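Local coordinates for acyl-CoA N-acyltransferases (NAT) superfamily protein (Arabidopsis thaliana, PDB 6TH0) that probably transfers the acetyl group of acetyl-CoA to the N-terminal methionine of transmembrane proteins and to protein lysines, this chain being its GNAT-family domain, at residues L98-V103 with G110-L115; V72-S77 with K89-L94. One frame throughout, in Å; residues are numbered along the deposited sequence.

Contact 1: residues L98-V103 with G110-L115; sequences LTLGVV and GIAKAL. With ACO (acetyl coenzyme *a), chain C.
Val102 CG2, anti to its own carbonyl carbon, packs on Ile111 CG2 at 3.8 Å and lies about as close to Ala112 CB. Leu100 reaches the next turn of the helix, where its CD1 meets Leu115 CB at 3.9 Å and the two side chains cross obliquely. Leu100 CG and CD2 lie against the pantetheine methyl ACO CDP, both at 4.0 Å. No hydrogen bond joins strand and helix; the contact is apolar, and acetyl-CoA bridges it on one side. Leu100 O accepts from ACO N4P at 2.9 Å, nearly straight at 171°. Val102 N gives to ACO O9P, also at 2.9 Å. The pyrophosphate sits at the helix start, as in the GNAT family: Gly110 N, at the N-cap, binds ACO O1A (3.0 Å), and Ala112 N binds ACO O4A (3.1 Å). Lys113 N makes a longer bond to ACO O2A. The helix dipole would probably favour these negative oxygens. An alanine at Leu100 would probably open a gap beside Leu115 and leave CDP less well packed. Leu146 of helix 141-149 touches both Leu100 and Ala112. Strand 93-102, helix 111-123 and strand 129-137 form a beta-alpha-beta unit, with strand 63-73 on the other edge of strand 93-102.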
loop_
_atom_site.group_PDB
_atom_site.type_symbol
_atom_site.label_atom_id
_atom_site.label_comp_id
_atom_site.label_asym_id
_atom_site.label_seq_id
_atom_site.Cartn_x
_atom_site.Cartn_y
_atom_site.Cartn_z
ATOM N N LEU A 98 -0.050 0.912 3.293
ATOM C CA LEU A 98 0.877 1.769 4.013
ATOM C C LEU A 98 1.793 2.506 3.033
ATOM O O LEU A 98 1.851 3.737 3.028
ATOM C CB LEU A 98 1.734 0.939 4.958
ATOM C CG LEU A 98 0.987 0.222 6.105
ATOM C CD1 LEU A 98 1.793 -0.961 6.573
ATOM C CD2 LEU A 98 0.835 1.208 7.239
ATOM N N THR A 99 2.520 1.756 2.213
ATOM C CA THR A 99 3.466 2.378 1.291
ATOM C C THR A 99 3.353 1.741 -0.085
ATOM O O THR A 99 2.900 0.608 -0.247
ATOM C CB THR A 99 4.907 2.265 1.794
ATOM O OG1 THR A 99 5.358 0.908 1.692
ATOM C CG2 THR A 99 5.040 2.750 3.236
ATOM N N LEU A 100 3.778 2.506 -1.092
ATOM C CA LEU A 100 3.751 2.063 -2.477
ATOM C C LEU A 100 4.804 2.884 -3.198
ATOM O O LEU A 100 4.871 4.087 -2.961
ATOM C CB LEU A 100 2.373 2.287 -3.103
ATOM C CG LEU A 100 2.258 2.200 -4.614
ATOM C CD1 LEU A 100 2.316 0.746 -5.056
ATOM C CD2 LEU A 100 0.968 2.856 -5.086
ATOM N N GLY A 101 5.636 2.243 -4.016
ATOM C CA GLY A 101 6.649 2.969 -4.768
ATOM C C GLY A 101 7.186 2.137 -5.904
ATOM O O GLY A 101 7.228 0.906 -5.825
ATOM N N VAL A 102 7.631 2.816 -6.963
ATOM C CA VAL A 102 8.294 2.199 -8.105
ATOM C C VAL A 102 9.550 3.025 -8.388
ATOM O O VAL A 102 9.512 4.255 -8.297
ATOM C CB VAL A 102 7.360 2.139 -9.338
ATOM C CG1 VAL A 102 8.075 1.561 -10.536
ATOM C CG2 VAL A 102 6.063 1.321 -9.030
ATOM N N VAL A 103 10.680 2.365 -8.666
ATOM C CA VAL A 103 11.885 3.151 -8.917
ATOM C C VAL A 103 11.683 3.996 -10.179
ATOM O O VAL A 103 11.048 3.579 -11.154
ATOM C CB VAL A 103 13.179 2.322 -9.026
ATOM C CG1 VAL A 103 13.402 1.410 -7.788
ATOM C CG2 VAL A 103 13.235 1.545 -10.312
ATOM N N GLY A 110 2.782 0.689 -15.625
ATOM C CA GLY A 110 1.712 -0.056 -14.996
ATOM C C GLY A 110 2.116 -0.878 -13.792
ATOM O O GLY A 110 1.299 -1.665 -13.299
ATOM N N ILE A 111 3.340 -0.717 -13.290
ATOM C CA ILE A 111 3.784 -1.540 -12.170
ATOM C C ILE A 111 3.018 -1.179 -10.900
ATOM O O ILE A 111 2.538 -2.059 -10.176
ATOM C CB ILE A 111 5.309 -1.414 -11.994
ATOM C CG1 ILE A 111 6.011 -2.020 -13.210
ATOM C CG2 ILE A 111 5.784 -2.105 -10.699
ATOM C CD1 ILE A 111 7.518 -1.697 -13.291
ATOM N N ALA A 112 2.866 0.116 -10.621
ATOM C CA ALA A 112 2.134 0.512 -9.422
ATOM C C ALA A 112 0.692 0.047 -9.489
ATOM O O ALA A 112 0.140 -0.434 -8.493
ATOM C CB ALA A 112 2.190 2.025 -9.219
ATOM N N LYS A 113 0.054 0.202 -10.646
ATOM C CA LYS A 113 -1.294 -0.319 -10.810
ATOM C C LYS A 113 -1.341 -1.812 -10.503
ATOM O O LYS A 113 -2.269 -2.293 -9.840
ATOM C CB LYS A 113 -1.782 -0.034 -12.230
ATOM C CG LYS A 113 -3.185 -0.530 -12.514
ATOM C CD LYS A 113 -3.630 -0.082 -13.911
ATOM C CE LYS A 113 -5.130 -0.228 -14.098
ATOM N NZ LYS A 113 -5.570 -1.649 -14.074
ATOM N N ALA A 114 -0.375 -2.572 -11.024
ATOM C CA ALA A 114 -0.357 -4.010 -10.762
ATOM C C ALA A 114 -0.131 -4.305 -9.284
ATOM O O ALA A 114 -0.741 -5.226 -8.727
ATOM C CB ALA A 114 0.704 -4.698 -11.617
ATOM N N LEU A 115 0.720 -3.521 -8.627
ATOM C CA LEU A 115 0.957 -3.734 -7.200
ATOM C C LEU A 115 -0.326 -3.526 -6.399
ATOM O O LEU A 115 -0.684 -4.347 -5.543
ATOM C CB LEU A 115 2.076 -2.803 -6.713
ATOM C CG LEU A 115 3.505 -3.202 -7.111
ATOM C CD1 LEU A 115 4.471 -2.036 -6.904
ATOM C CD2 LEU A 115 3.998 -4.437 -6.347
HETATM N N1A ACO C . 2.503 3.558 -21.616
HETATM C C2A ACO C . 2.434 4.872 -21.211
HETATM N N3A ACO C . 1.996 5.420 -20.064
HETATM C C4A ACO C . 1.552 4.455 -19.169
HETATM C C5A ACO C . 1.562 3.050 -19.442
HETATM C C6A ACO C . 2.053 2.645 -20.699
HETATM N N6A ACO C . 2.089 1.313 -21.019
HETATM N N7A ACO C . 1.060 2.318 -18.359
HETATM C C8A ACO C . 0.752 3.263 -17.447
HETATM N N9A ACO C . 1.025 4.560 -17.885
HETATM C C1B ACO C . 0.806 5.816 -17.167
HETATM C C2B ACO C . -0.533 5.839 -16.296
HETATM O O2B ACO C . -1.602 6.131 -17.095
HETATM C C3B ACO C . -0.068 7.106 -15.435
HETATM O O3B ACO C . -0.168 8.144 -16.280
HETATM P P3B ACO C . -0.592 9.721 -15.433
HETATM O O7A ACO C . 0.756 9.916 -14.792
HETATM O O8A ACO C . -0.956 10.654 -16.576
HETATM O O9A ACO C . -1.687 9.237 -14.511
HETATM C C4B ACO C . 1.422 6.750 -15.105
HETATM O O4B ACO C . 1.934 6.021 -16.269
HETATM C C5B ACO C . 1.548 5.950 -13.795
HETATM O O5B ACO C . 0.737 4.816 -13.806
HETATM P P1A ACO C . 1.626 3.528 -13.283
HETATM O O1A ACO C . 2.756 3.294 -14.215
HETATM O O2A ACO C . 0.655 2.434 -12.939
HETATM O O3A ACO C . 2.356 3.882 -11.796
HETATM P P2A ACO C . 3.945 3.887 -11.783
HETATM O O4A ACO C . 4.520 2.518 -11.795
HETATM O O5A ACO C . 4.569 4.973 -12.620
HETATM O O6A ACO C . 4.318 4.385 -10.161
HETATM C CBP ACO C . 3.890 5.813 -8.272
HETATM C CCP ACO C . 3.388 5.300 -9.691
HETATM C CDP ACO C . 3.799 4.648 -7.315
HETATM C CEP ACO C . 3.019 6.975 -7.789
HETATM C CAP ACO C . 5.359 6.257 -8.500
HETATM O OAP ACO C . 5.418 7.478 -9.233
HETATM C C9P ACO C . 6.157 6.482 -7.218
HETATM O O9P ACO C . 6.846 5.596 -6.762
HETATM N N8P ACO C . 6.137 7.734 -6.640
HETATM C C7P ACO C . 6.902 8.034 -5.384
HETATM C C6P ACO C . 6.340 7.267 -4.223
HETATM C C5P ACO C . 4.952 7.760 -4.008
HETATM O O5P ACO C . 4.590 8.917 -4.153
HETATM N N4P ACO C . 4.026 6.810 -3.624
HETATM C C3P ACO C . 2.663 7.304 -3.437
HETATM C C2P ACO C . 1.973 6.484 -2.408
HETATM S S1P ACO C . 0.261 7.175 -2.193
HETATM C C ACO C . 0.675 8.357 -0.912
HETATM O O ACO C . 0.730 9.546 -1.112
HETATM C CH3 ACO C . 1.003 7.824 0.385
#

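Contact 2: residues V72-S77 with K89-L94; sequences VLAKES and KGEGTL
Glu91 CG stands anti to the backbone N (chi1 -162°), and the chain runs extended from there, toward Lys75, though the place of its carboxylate is less sure. Leu94 CG is anti to its carbonyl carbon (chi1 -69°), and its CD1 lies against Ser77. These groups lie at the end of an antiparallel strand pair, where strand 63-73 leaves the GNAT sheet and strand 93-102 enters it. Val72 and Leu94 form a hydrogen-bonded pair. Val72 N gives to Leu94 O at 2.9 Å, and Leu94 N returns a bond to Val72 O at 2.8 Å. Leu73 and Thr93 follow as a non-hydrogen-bonded pair, with Leu73 CD2 touching Thr93 CG2 at 4.1 Å. The pairing runs on past the strands. Ala74 N gives to Gly92 O at 2.9 Å, and Ala74 CB also rests on that oxygen. The chain then turns through the short 3-10 segment 74-76. The Lys75 and Glu91 side chains pass at a slant, at a spacing too tight in the model to be read closely, and their charged ends do not meet. Lys75 instead makes a cation-pi contact with Tyr85, and Glu91 O accepts from Arg130 NE of strand 129-137. Tyr133 of the same strand touches Val72 and Ser77. Ala74 O takes two bonds, one from Ser77 N at 3.1 Å and one from the hydroxyl, Ser77 OG, at 2.7 Å.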
loop_
_atom_site.group_PDB
_atom_site.type_symbol
_atom_site.label_atom_id
_atom_site.label_comp_id
_atom_site.label_asym_id
_atom_site.label_seq_id
_atom_site.Cartn_x
_atom_site.Cartn_y
_atom_site.Cartn_z
ATOM N N VAL A 72 -6.540 -4.529 9.465
ATOM C CA VAL A 72 -7.206 -3.652 10.421
ATOM C C VAL A 72 -8.584 -4.228 10.725
ATOM O O VAL A 72 -9.330 -4.557 9.798
ATOM C CB VAL A 72 -7.353 -2.230 9.831
ATOM C CG1 VAL A 72 -7.944 -1.271 10.836
ATOM C CG2 VAL A 72 -5.998 -1.717 9.322
ATOM N N LEU A 73 -8.930 -4.345 12.004
ATOM C CA LEU A 73 -10.300 -4.698 12.344
ATOM C C LEU A 73 -11.235 -3.585 11.889
ATOM O O LEU A 73 -11.003 -2.408 12.177
ATOM C CB LEU A 73 -10.441 -4.938 13.846
ATOM C CG LEU A 73 -9.848 -6.246 14.373
ATOM C CD1 LEU A 73 -9.896 -6.282 15.885
ATOM C CD2 LEU A 73 -10.661 -7.413 13.810
ATOM N N ALA A 74 -12.292 -3.957 11.163
ATOM C CA ALA A 74 -13.148 -2.944 10.552
ATOM C C ALA A 74 -13.649 -1.928 11.576
ATOM O O ALA A 74 -13.658 -0.720 11.307
ATOM C CB ALA A 74 -14.326 -3.605 9.835
ATOM N N LYS A 75 -14.086 -2.397 12.749
ATOM C CA LYS A 75 -14.664 -1.479 13.726
ATOM C C LYS A 75 -13.625 -0.611 14.419
ATOM O O LYS A 75 -14.007 0.320 15.137
ATOM C CB LYS A 75 -15.500 -2.232 14.759
ATOM C CG LYS A 75 -16.890 -2.573 14.242
ATOM C CD LYS A 75 -17.967 -2.382 15.305
ATOM C CE LYS A 75 -19.371 -2.556 14.730
ATOM N NZ LYS A 75 -20.403 -2.651 15.812
ATOM N N GLU A 76 -12.340 -0.902 14.255
ATOM C CA GLU A 76 -11.277 -0.070 14.796
ATOM C C GLU A 76 -10.693 0.873 13.754
ATOM O O GLU A 76 -9.726 1.593 14.050
ATOM C CB GLU A 76 -10.176 -0.952 15.404
ATOM C CG GLU A 76 -10.695 -1.883 16.491
ATOM C CD GLU A 76 -9.597 -2.680 17.173
ATOM O OE1 GLU A 76 -9.798 -3.081 18.341
ATOM O OE2 GLU A 76 -8.536 -2.900 16.549
ATOM N N SER A 77 -11.216 0.840 12.527
ATOM C CA SER A 77 -10.694 1.678 11.458
ATOM C C SER A 77 -11.405 3.022 11.467
ATOM O O SER A 77 -12.522 3.159 11.973
ATOM C CB SER A 77 -10.887 1.009 10.094
ATOM O OG SER A 77 -12.262 1.033 9.738
ATOM N N LYS A 89 -22.628 -11.538 9.693
ATOM C CA LYS A 89 -21.303 -11.853 9.170
ATOM C C LYS A 89 -20.168 -11.651 10.172
ATOM O O LYS A 89 -19.067 -12.188 9.964
ATOM C CB LYS A 89 -21.016 -11.033 7.901
ATOM C CG LYS A 89 -21.972 -11.345 6.738
ATOM C CD LYS A 89 -21.494 -10.738 5.419
ATOM C CE LYS A 89 -22.514 -10.924 4.294
ATOM N NZ LYS A 89 -22.942 -12.348 4.116
ATOM N N GLY A 90 -20.393 -10.889 11.237
ATOM C CA GLY A 90 -19.316 -10.531 12.139
ATOM C C GLY A 90 -18.734 -9.179 11.767
ATOM O O GLY A 90 -19.192 -8.498 10.847
ATOM N N GLU A 91 -17.683 -8.792 12.483
ATOM C CA GLU A 91 -17.149 -7.445 12.311
ATOM C C GLU A 91 -16.411 -7.307 10.985
ATOM O O GLU A 91 -16.629 -6.342 10.232
ATOM C CB GLU A 91 -16.229 -7.101 13.478
ATOM C CG GLU A 91 -15.973 -5.626 13.631
ATOM C CD GLU A 91 -14.810 -5.340 14.553
ATOM O OE1 GLU A 91 -14.779 -5.894 15.683
ATOM O OE2 GLU A 91 -13.921 -4.567 14.134
ATOM N N GLY A 92 -15.517 -8.243 10.680
ATOM C CA GLY A 92 -14.754 -8.139 9.456
ATOM C C GLY A 92 -13.502 -7.287 9.591
ATOM O O GLY A 92 -13.225 -6.668 10.623
ATOM N N THR A 93 -12.701 -7.313 8.532
ATOM C CA THR A 93 -11.431 -6.610 8.469
ATOM C C THR A 93 -11.352 -5.726 7.233
ATOM O O THR A 93 -12.207 -5.756 6.348
ATOM C CB THR A 93 -10.261 -7.592 8.443
ATOM O OG1 THR A 93 -10.481 -8.540 7.386
ATOM C CG2 THR A 93 -10.110 -8.315 9.808
ATOM N N LEU A 94 -10.275 -4.968 7.198
ATOM C CA LEU A 94 -9.918 -4.098 6.090
ATOM C C LEU A 94 -8.425 -4.249 5.862
ATOM O O LEU A 94 -7.683 -4.579 6.789
ATOM C CB LEU A 94 -10.255 -2.643 6.392
ATOM C CG LEU A 94 -11.727 -2.292 6.471
ATOM C CD1 LEU A 94 -11.916 -0.969 7.179
ATOM C CD2 LEU A 94 -12.296 -2.236 5.063
#

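In the fold
Along the chain, both segments of contact 2 come before those of contact 1. Both use strand 93-102: contact 2 takes its start and contact 1 its end. Their centres are about 25 Å apart, and beyond adjoining in sequence the two do not touch. Contact 2 pairs this strand with its neighbour 63-73 at the periphery, its centre about 18 Å from the chain centre and away from the acetyl-CoA site. Contact 1 is buried, its centre about 8 Å from that of the chain, and sets the strand against helix 111-123 in the acetyl-CoA pocket. One central strand of the mixed GNAT sheet thus runs from a peripheral strand pairing to the cofactor site.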